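Side-chain contacts in effector protein hopAB3 (PDB 3TJY), which is recognised by the tomato resistance protein Pto, eliciting an immune response with programmed cell death, and in susceptible plants promotes bacterial virulence: residues V4-R9 with L48-D53; R29-L32 with E36-L39; N45-L48 with D53-P56. One frame throughout, in Å; residues are numbered along the deposited sequence.

Contact 1: residues V4-R9 with L48-D53; sequences VPRANR and LQHFPD
The backbones approach most closely at Arg6, on helix 3-16, and His50, late in helix 41-50, yet their CA atoms stay 8.3 Å apart, a distance that the long side chain of Arg6 spans. Its chain is extended from CG to NE, which carries the guanidinium out to the edge of the imidazole. There Arg6 NE donates a weak, bent hydrogen bond to His50 ND1 (2.9 Å, 128° at the hydrogen), lying near the ring plane. Guanidinium and imidazole are almost perpendicular, 83° apart. Arg6 NH2 adds a second weak bond, 3.3 Å to the backbone oxygen Gln49 O, which it meets at the guanidinium edge. Histidine suits this place because its two nitrogens can serve two partners: NE2 is bonded to Gln13 OE1 while ND1 accepts from Arg6, a pattern consistent with a neutral ring protonated at NE2. Arg9 brings only its aliphatic part, Arg9 CG lying 4.2 Å from His50 CE1; its bend at chi2 (61°) leads the guanidinium away to Gln12. This is a polar helix-helix contact at the surface of the helical bundle that forms the Pto-binding domain.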
loop_
_atom_site.group_PDB
_atom_site.type_symbol
_atom_site.label_atom_id
_atom_site.label_comp_id
_atom_site.label_asym_id
_atom_site.label_seq_id
_atom_site.Cartn_x
_atom_site.Cartn_y
_atom_site.Cartn_z
ATOM N N VAL A 4 8.003 1.357 -9.596
ATOM C CA VAL A 4 7.461 0.011 -9.815
ATOM C C VAL A 4 8.179 -1.042 -8.971
ATOM O O VAL A 4 7.536 -1.785 -8.243
ATOM C CB VAL A 4 7.464 -0.396 -11.294
ATOM C CG1 VAL A 4 7.106 -1.887 -11.438
ATOM C CG2 VAL A 4 6.492 0.480 -12.062
ATOM N N PRO A 5 9.520 -1.105 -9.045
ATOM C CA PRO A 5 10.131 -2.098 -8.158
ATOM C C PRO A 5 9.845 -1.822 -6.689
ATOM O O PRO A 5 9.743 -2.765 -5.894
ATOM C CB PRO A 5 11.638 -1.971 -8.449
ATOM C CG PRO A 5 11.803 -0.691 -9.202
ATOM C CD PRO A 5 10.497 -0.488 -9.948
ATOM N N ARG A 6 9.721 -0.557 -6.309
ATOM C CA ARG A 6 9.375 -0.276 -4.917
ATOM C C ARG A 6 7.980 -0.789 -4.568
ATOM O O ARG A 6 7.787 -1.385 -3.510
ATOM C CB ARG A 6 9.529 1.214 -4.564
ATOM C CG ARG A 6 9.396 1.454 -3.076
ATOM C CD ARG A 6 9.700 2.887 -2.685
ATOM N NE ARG A 6 9.799 3.038 -1.234
ATOM C CZ ARG A 6 10.885 3.476 -0.601
ATOM N NH1 ARG A 6 11.970 3.817 -1.289
ATOM N NH2 ARG A 6 10.887 3.581 0.721
ATOM N N ALA A 7 7.007 -0.566 -5.451
ATOM C CA ALA A 7 5.659 -1.080 -5.213
ATOM C C ALA A 7 5.659 -2.594 -5.123
ATOM O O ALA A 7 4.924 -3.178 -4.321
ATOM C CB ALA A 7 4.709 -0.606 -6.309
ATOM N N ASN A 8 6.479 -3.244 -5.945
ATOM C CA ASN A 8 6.566 -4.709 -5.882
ATOM C C ASN A 8 7.130 -5.202 -4.559
ATOM O O ASN A 8 6.726 -6.260 -4.063
ATOM C CB ASN A 8 7.421 -5.245 -7.032
ATOM C CG ASN A 8 6.748 -5.092 -8.369
ATOM O OD1 ASN A 8 5.518 -5.046 -8.461
ATOM N ND2 ASN A 8 7.554 -5.036 -9.427
ATOM N N ARG A 9 8.096 -4.454 -4.016
ATOM C CA ARG A 9 8.659 -4.743 -2.701
ATOM C C ARG A 9 7.588 -4.570 -1.610
ATOM O O ARG A 9 7.523 -5.354 -0.660
ATOM C CB ARG A 9 9.864 -3.830 -2.432
ATOM C CG ARG A 9 10.417 -3.883 -1.021
ATOM C CD ARG A 9 10.905 -5.279 -0.666
ATOM N NE ARG A 9 11.828 -5.268 0.466
ATOM C CZ ARG A 9 12.160 -6.350 1.163
ATOM N NH1 ARG A 9 13.010 -6.257 2.179
ATOM N NH2 ARG A 9 11.631 -7.524 0.850
ATOM N N LEU A 48 4.482 2.053 6.626
ATOM C CA LEU A 48 5.313 3.133 7.167
ATOM C C LEU A 48 6.714 3.143 6.568
ATOM O O LEU A 48 7.384 4.177 6.572
ATOM C CB LEU A 48 5.406 3.067 8.697
ATOM C CG LEU A 48 4.141 3.407 9.491
ATOM C CD1 LEU A 48 4.346 3.198 10.991
ATOM C CD2 LEU A 48 3.674 4.854 9.198
ATOM N N GLN A 49 7.177 1.995 6.087
ATOM C CA GLN A 49 8.510 1.944 5.479
ATOM C C GLN A 49 8.518 2.669 4.143
ATOM O O GLN A 49 9.587 3.049 3.653
ATOM C CB GLN A 49 8.967 0.502 5.236
ATOM C CG GLN A 49 9.199 -0.318 6.471
ATOM C CD GLN A 49 9.652 -1.733 6.158
ATOM O OE1 GLN A 49 10.602 -1.936 5.405
ATOM N NE2 GLN A 49 8.965 -2.723 6.736
ATOM N N HIS A 50 7.339 2.851 3.554
ATOM C CA HIS A 50 7.242 3.378 2.191
ATOM C C HIS A 50 6.428 4.656 2.049
ATOM O O HIS A 50 6.604 5.413 1.091
ATOM C CB HIS A 50 6.686 2.314 1.259
ATOM C CG HIS A 50 7.510 1.074 1.235
ATOM N ND1 HIS A 50 8.619 0.939 0.429
ATOM C CD2 HIS A 50 7.418 -0.072 1.948
ATOM C CE1 HIS A 50 9.165 -0.248 0.637
ATOM N NE2 HIS A 50 8.456 -0.882 1.553
ATOM N N PHE A 51 5.527 4.884 2.997
ATOM C CA PHE A 51 4.743 6.114 3.034
ATOM C C PHE A 51 4.892 6.720 4.422
ATOM O O PHE A 51 3.998 6.622 5.246
ATOM C CB PHE A 51 3.257 5.823 2.751
ATOM C CG PHE A 51 3.009 5.163 1.423
ATOM C CD1 PHE A 51 2.815 5.928 0.284
ATOM C CD2 PHE A 51 2.956 3.775 1.321
ATOM C CE1 PHE A 51 2.570 5.328 -0.959
ATOM C CE2 PHE A 51 2.723 3.162 0.077
ATOM C CZ PHE A 51 2.536 3.950 -1.060
ATOM N N PRO A 52 6.049 7.338 4.697
ATOM C CA PRO A 52 6.383 7.730 6.063
ATOM C C PRO A 52 5.381 8.692 6.704
ATOM O O PRO A 52 5.240 8.667 7.913
ATOM C CB PRO A 52 7.737 8.427 5.908
ATOM C CG PRO A 52 7.868 8.718 4.415
ATOM C CD PRO A 52 7.133 7.634 3.742
ATOM N N ASP A 53 4.718 9.517 5.903
ATOM C CA ASP A 53 3.848 10.556 6.434
ATOM C C ASP A 53 2.392 10.111 6.495
ATOM O O ASP A 53 1.511 10.934 6.747
ATOM C CB ASP A 53 3.920 11.812 5.560
ATOM C CG ASP A 53 5.304 12.405 5.498
ATOM O OD1 ASP A 53 5.954 12.527 6.553
ATOM O OD2 ASP A 53 5.740 12.766 4.384
#

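Contact 2: residues R29-L32 with E36-L39. With SO4 (sulfate ion), chain B.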
loop_
_atom_site.group_PDB
_atom_site.type_symbol
_atom_site.label_atom_id
_atom_site.label_comp_id
_atom_site.label_asym_id
_atom_site.label_seq_id
_atom_site.Cartn_x
_atom_site.Cartn_y
_atom_site.Cartn_z
ATOM N N ARG A 29 -7.486 1.485 -1.780
ATOM C CA ARG A 29 -8.403 2.298 -2.580
ATOM C C ARG A 29 -9.109 3.324 -1.697
ATOM O O ARG A 29 -9.187 4.505 -2.031
ATOM C CB ARG A 29 -9.444 1.419 -3.279
ATOM C CG ARG A 29 -10.346 2.180 -4.233
ATOM C CD ARG A 29 -11.423 1.265 -4.816
ATOM N NE ARG A 29 -10.807 0.151 -5.521
ATOM C CZ ARG A 29 -10.966 -1.128 -5.201
ATOM N NH1 ARG A 29 -11.763 -1.481 -4.205
ATOM N NH2 ARG A 29 -10.342 -2.057 -5.906
ATOM N N ASN A 30 -9.621 2.862 -0.562
ATOM C CA ASN A 30 -10.295 3.736 0.393
ATOM C C ASN A 30 -9.349 4.769 1.006
ATOM O O ASN A 30 -9.749 5.909 1.256
ATOM C CB ASN A 30 -10.940 2.908 1.497
ATOM C CG ASN A 30 -12.066 2.043 0.989
ATOM O OD1 ASN A 30 -12.706 2.365 -0.016
ATOM N ND2 ASN A 30 -12.325 0.939 1.688
HETATM N N MSE A 31 -8.107 4.364 1.245
HETATM C CA MSE A 31 -7.087 5.275 1.774
HETATM C C MSE A 31 -6.877 6.433 0.812
HETATM O O MSE A 31 -6.820 7.598 1.221
HETATM C CB MSE A 31 -5.764 4.538 1.994
HETATM C CG MSE A 31 -4.601 5.442 2.393
HETATM SE SE MSE A 31 -4.736 6.089 4.249
HETATM C CE MSE A 31 -3.274 7.362 4.191
ATOM N N LEU A 32 -6.784 6.119 -0.471
ATOM C CA LEU A 32 -6.589 7.154 -1.477
ATOM C C LEU A 32 -7.783 8.088 -1.556
ATOM O O LEU A 32 -7.646 9.231 -1.988
ATOM C CB LEU A 32 -6.302 6.543 -2.852
ATOM C CG LEU A 32 -5.044 5.693 -2.948
ATOM C CD1 LEU A 32 -4.815 5.281 -4.383
ATOM C CD2 LEU A 32 -3.846 6.479 -2.413
ATOM N N GLU A 36 -8.894 6.231 6.614
ATOM C CA GLU A 36 -7.848 5.465 7.297
ATOM C C GLU A 36 -7.968 3.982 7.016
ATOM O O GLU A 36 -9.075 3.440 6.979
ATOM C CB GLU A 36 -7.955 5.633 8.807
ATOM C CG GLU A 36 -7.496 6.956 9.348
ATOM C CD GLU A 36 -7.568 6.970 10.855
ATOM O OE1 GLU A 36 -8.690 6.855 11.395
ATOM O OE2 GLU A 36 -6.504 7.062 11.495
HETATM N N MSE A 37 -6.826 3.322 6.860
HETATM C CA MSE A 37 -6.817 1.872 6.744
HETATM C C MSE A 37 -6.809 1.221 8.122
HETATM O O MSE A 37 -6.227 1.748 9.070
HETATM C CB MSE A 37 -5.611 1.399 5.933
HETATM C CG MSE A 37 -5.618 1.861 4.488
HETATM SE SE MSE A 37 -4.071 1.174 3.554
HETATM C CE MSE A 37 -2.795 2.401 4.143
ATOM N N ILE A 38 -7.465 0.071 8.214
ATOM C CA ILE A 38 -7.468 -0.749 9.414
ATOM C C ILE A 38 -6.456 -1.870 9.235
ATOM O O ILE A 38 -6.756 -2.905 8.634
ATOM C CB ILE A 38 -8.857 -1.350 9.653
ATOM C CG1 ILE A 38 -9.884 -0.229 9.834
ATOM C CG2 ILE A 38 -8.843 -2.263 10.873
ATOM C CD1 ILE A 38 -11.238 -0.709 10.275
ATOM N N LEU A 39 -5.247 -1.659 9.742
ATOM C CA LEU A 39 -4.144 -2.572 9.460
ATOM C C LEU A 39 -3.668 -3.305 10.690
ATOM O O LEU A 39 -3.776 -2.788 11.807
ATOM C CB LEU A 39 -2.962 -1.799 8.873
ATOM C CG LEU A 39 -3.216 -1.025 7.584
ATOM C CD1 LEU A 39 -1.978 -0.188 7.239
ATOM C CD2 LEU A 39 -3.595 -1.978 6.445
HETATM S S SO4 B . -8.562 -0.426 -8.613
HETATM O O1 SO4 B . -7.447 0.449 -8.925
HETATM O O2 SO4 B . -8.127 -1.497 -7.728
HETATM O O3 SO4 B . -9.586 0.369 -7.946
HETATM O O4 SO4 B . -9.071 -1.003 -9.850
#
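A loop that folds back over the helix it has just left is the element here: residues 36-39 run beside helix 21-32, and Met31 meets Met37, both selenomethionines. The backbones come nearest at Met31 and Glu36, whose CA atoms are 5.6 Å apart. Met31 CB points at the loop and lies 3.7 Å from Met37 CG. The two side chains cross at about a right angle. Met37 turns at chi3 (-80°), which swings its methyl group alongside the partner, 3.9 Å between Met37 CE and Met31 CG. Long unbranched chains suit such a place, since each can bend to follow the other without the stiffness of a branched residue. Glu36 contributes its backbone, Glu36 CA lying 4.4 Å from Met31 SE, while its CB points away from the helix; the residue is exposed. On Arg29 a sulfate, probably from the crystallisation liquor, is gripped at the guanidinium edge by two nearly straight bonds: Arg29 NE to O3 (2.7 Å) and Arg29 NH2 to O2 (2.9 Å), both 160°. Arg25 NE holds the same ion, whose charge probably offsets that of the two arginines. Around the contact, Met54 of helix 54-57 packs on both methionines, Met27 of helix 21-32 touches Met37, and Arg70 of helix 64-77 lies against Arg29.

Contact 3: residues N45-L48 with D53-P56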
loop_
_atom_site.group_PDB
_atom_site.type_symbol
_atom_site.label_atom_id
_atom_site.label_comp_id
_atom_site.label_asym_id
_atom_site.label_seq_id
_atom_site.Cartn_x
_atom_site.Cartn_y
_atom_site.Cartn_z
ATOM N N ASN A 45 3.418 -1.448 9.679
ATOM C CA ASN A 45 4.863 -1.248 9.594
ATOM C C ASN A 45 5.392 -1.324 8.155
ATOM O O ASN A 45 6.311 -0.584 7.788
ATOM C CB ASN A 45 5.614 -2.186 10.543
ATOM C CG ASN A 45 5.485 -1.760 11.998
ATOM O OD1 ASN A 45 4.781 -0.797 12.316
ATOM N ND2 ASN A 45 6.161 -2.479 12.888
ATOM N N VAL A 46 4.805 -2.188 7.326
ATOM C CA VAL A 46 5.179 -2.189 5.913
ATOM C C VAL A 46 4.860 -0.859 5.257
ATOM O O VAL A 46 5.699 -0.282 4.570
ATOM C CB VAL A 46 4.465 -3.301 5.118
ATOM C CG1 VAL A 46 4.760 -3.152 3.613
ATOM C CG2 VAL A 46 4.903 -4.667 5.625
ATOM N N PHE A 47 3.643 -0.372 5.461
ATOM C CA PHE A 47 3.244 0.894 4.870
ATOM C C PHE A 47 4.130 2.049 5.339
ATOM O O PHE A 47 4.508 2.908 4.537
ATOM C CB PHE A 47 1.751 1.167 5.117
ATOM C CG PHE A 47 0.873 0.576 4.060
ATOM C CD1 PHE A 47 0.619 1.281 2.894
ATOM C CD2 PHE A 47 0.349 -0.694 4.200
ATOM C CE1 PHE A 47 -0.148 0.737 1.885
ATOM C CE2 PHE A 47 -0.444 -1.253 3.191
ATOM C CZ PHE A 47 -0.677 -0.531 2.031
ATOM N N LEU A 48 4.482 2.053 6.626
ATOM C CA LEU A 48 5.313 3.133 7.167
ATOM C C LEU A 48 6.714 3.143 6.568
ATOM O O LEU A 48 7.384 4.177 6.572
ATOM C CB LEU A 48 5.406 3.067 8.697
ATOM C CG LEU A 48 4.141 3.407 9.491
ATOM C CD1 LEU A 48 4.346 3.198 10.991
ATOM C CD2 LEU A 48 3.674 4.854 9.198
ATOM N N ASP A 53 4.718 9.517 5.903
ATOM C CA ASP A 53 3.848 10.556 6.434
ATOM C C ASP A 53 2.392 10.111 6.495
ATOM O O ASP A 53 1.511 10.934 6.747
ATOM C CB ASP A 53 3.920 11.812 5.560
ATOM C CG ASP A 53 5.304 12.405 5.498
ATOM O OD1 ASP A 53 5.954 12.527 6.553
ATOM O OD2 ASP A 53 5.740 12.766 4.384
HETATM N N MSE A 54 2.133 8.825 6.294
HETATM C CA MSE A 54 0.755 8.356 6.110
HETATM C C MSE A 54 -0.182 8.672 7.279
HETATM O O MSE A 54 -1.328 9.081 7.070
HETATM C CB MSE A 54 0.731 6.857 5.820
HETATM C CG MSE A 54 -0.666 6.271 5.697
HETATM SE SE MSE A 54 -0.519 4.338 5.461
HETATM C CE MSE A 54 1.275 4.208 6.176
ATOM N N LEU A 55 0.288 8.483 8.509
ATOM C CA LEU A 55 -0.612 8.668 9.646
ATOM C C LEU A 55 -1.139 10.097 9.821
ATOM O O LEU A 55 -2.350 10.290 9.945
ATOM C CB LEU A 55 -0.047 8.071 10.943
ATOM C CG LEU A 55 0.219 6.563 10.864
ATOM C CD1 LEU A 55 0.611 5.983 12.214
ATOM C CD2 LEU A 55 -0.999 5.811 10.311
ATOM N N PRO A 56 -0.248 11.103 9.837
ATOM C CA PRO A 56 -0.764 12.470 9.942
ATOM C C PRO A 56 -1.222 13.059 8.604
ATOM O O PRO A 56 -2.038 13.978 8.620
ATOM C CB PRO A 56 0.436 13.261 10.485
ATOM C CG PRO A 56 1.637 12.480 9.996
ATOM C CD PRO A 56 1.209 11.041 10.052
#
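Leu48, near the end of helix 41-50, and Met54, in the first turn of helix 54-57, bring the two backbones closest, with 7.0 Å between their CA atoms; the space between is bridged by hydrocarbon and selenium. Met54, a selenomethionine, is the residue that reaches across. Its side chain was modelled in two positions, and what follows holds for one of them. With CG anti to the backbone N (chi1 177°) and the next torsion also extended, SE is carried out to the Phe47 side chain. The selenium then lies 5.0 Å from the centroid of the Phe47 ring, 50° off the ring normal. This oblique approach is a Met-aromatic contact, in which a polarisable atom meets the aromatic system without lying squarely over it. Beyond the selenium the methyl group lies against the stem of the phenylalanine; the 3.3 Å between Met54 CE and Phe47 CB is unusually short and doubtful.

The two helices, joined by a short loop, form a corner of the helical bundle of the Pto-binding domain: the chain leaves one helix and, a few residues later, enters a very short one that packs back on it. Asp53 takes the N-cap position of the short helix, although its side chain makes no capping bond. Phe47 is buried, its large flat ring filling the interior against Leu14 of helix 3-16 and Ile24 and Phe28 of helix 21-32.

Leu48 is partly exposed. Its CD2 branch does the touching, with Leu48 CD2 3.9 Å from Met54 CE, and its side chain crosses those of Met54 and Leu55 at about a right angle. Leu55, exposed, meets helix 41-50 through its CG, 4.2 Å from Leu48 CD2.

Overall arrangement
From the N terminus, helix 3-16 supplies the first half of contact 1, whose partner comes 39 residues later, on helix 41-50 and the loop after it; this is the long-range closure. Inside that loop lies contact 2, a short one that turns the chain after helix 21-32 and leads it towards helix 41-50. Contact 3 opens afterwards on helix 41-50 and closes on helix 54-57, overlapping contact 1 at Leu48 and Asp53. Contacts 1 and 2 sit on opposite sides of the chain's centre, about 15 Å between their centres, without touching. Contacts 2 and 3 do touch, tying helix 21-32 and the loop before helix 41-50 to helices 41-50 and 54-57.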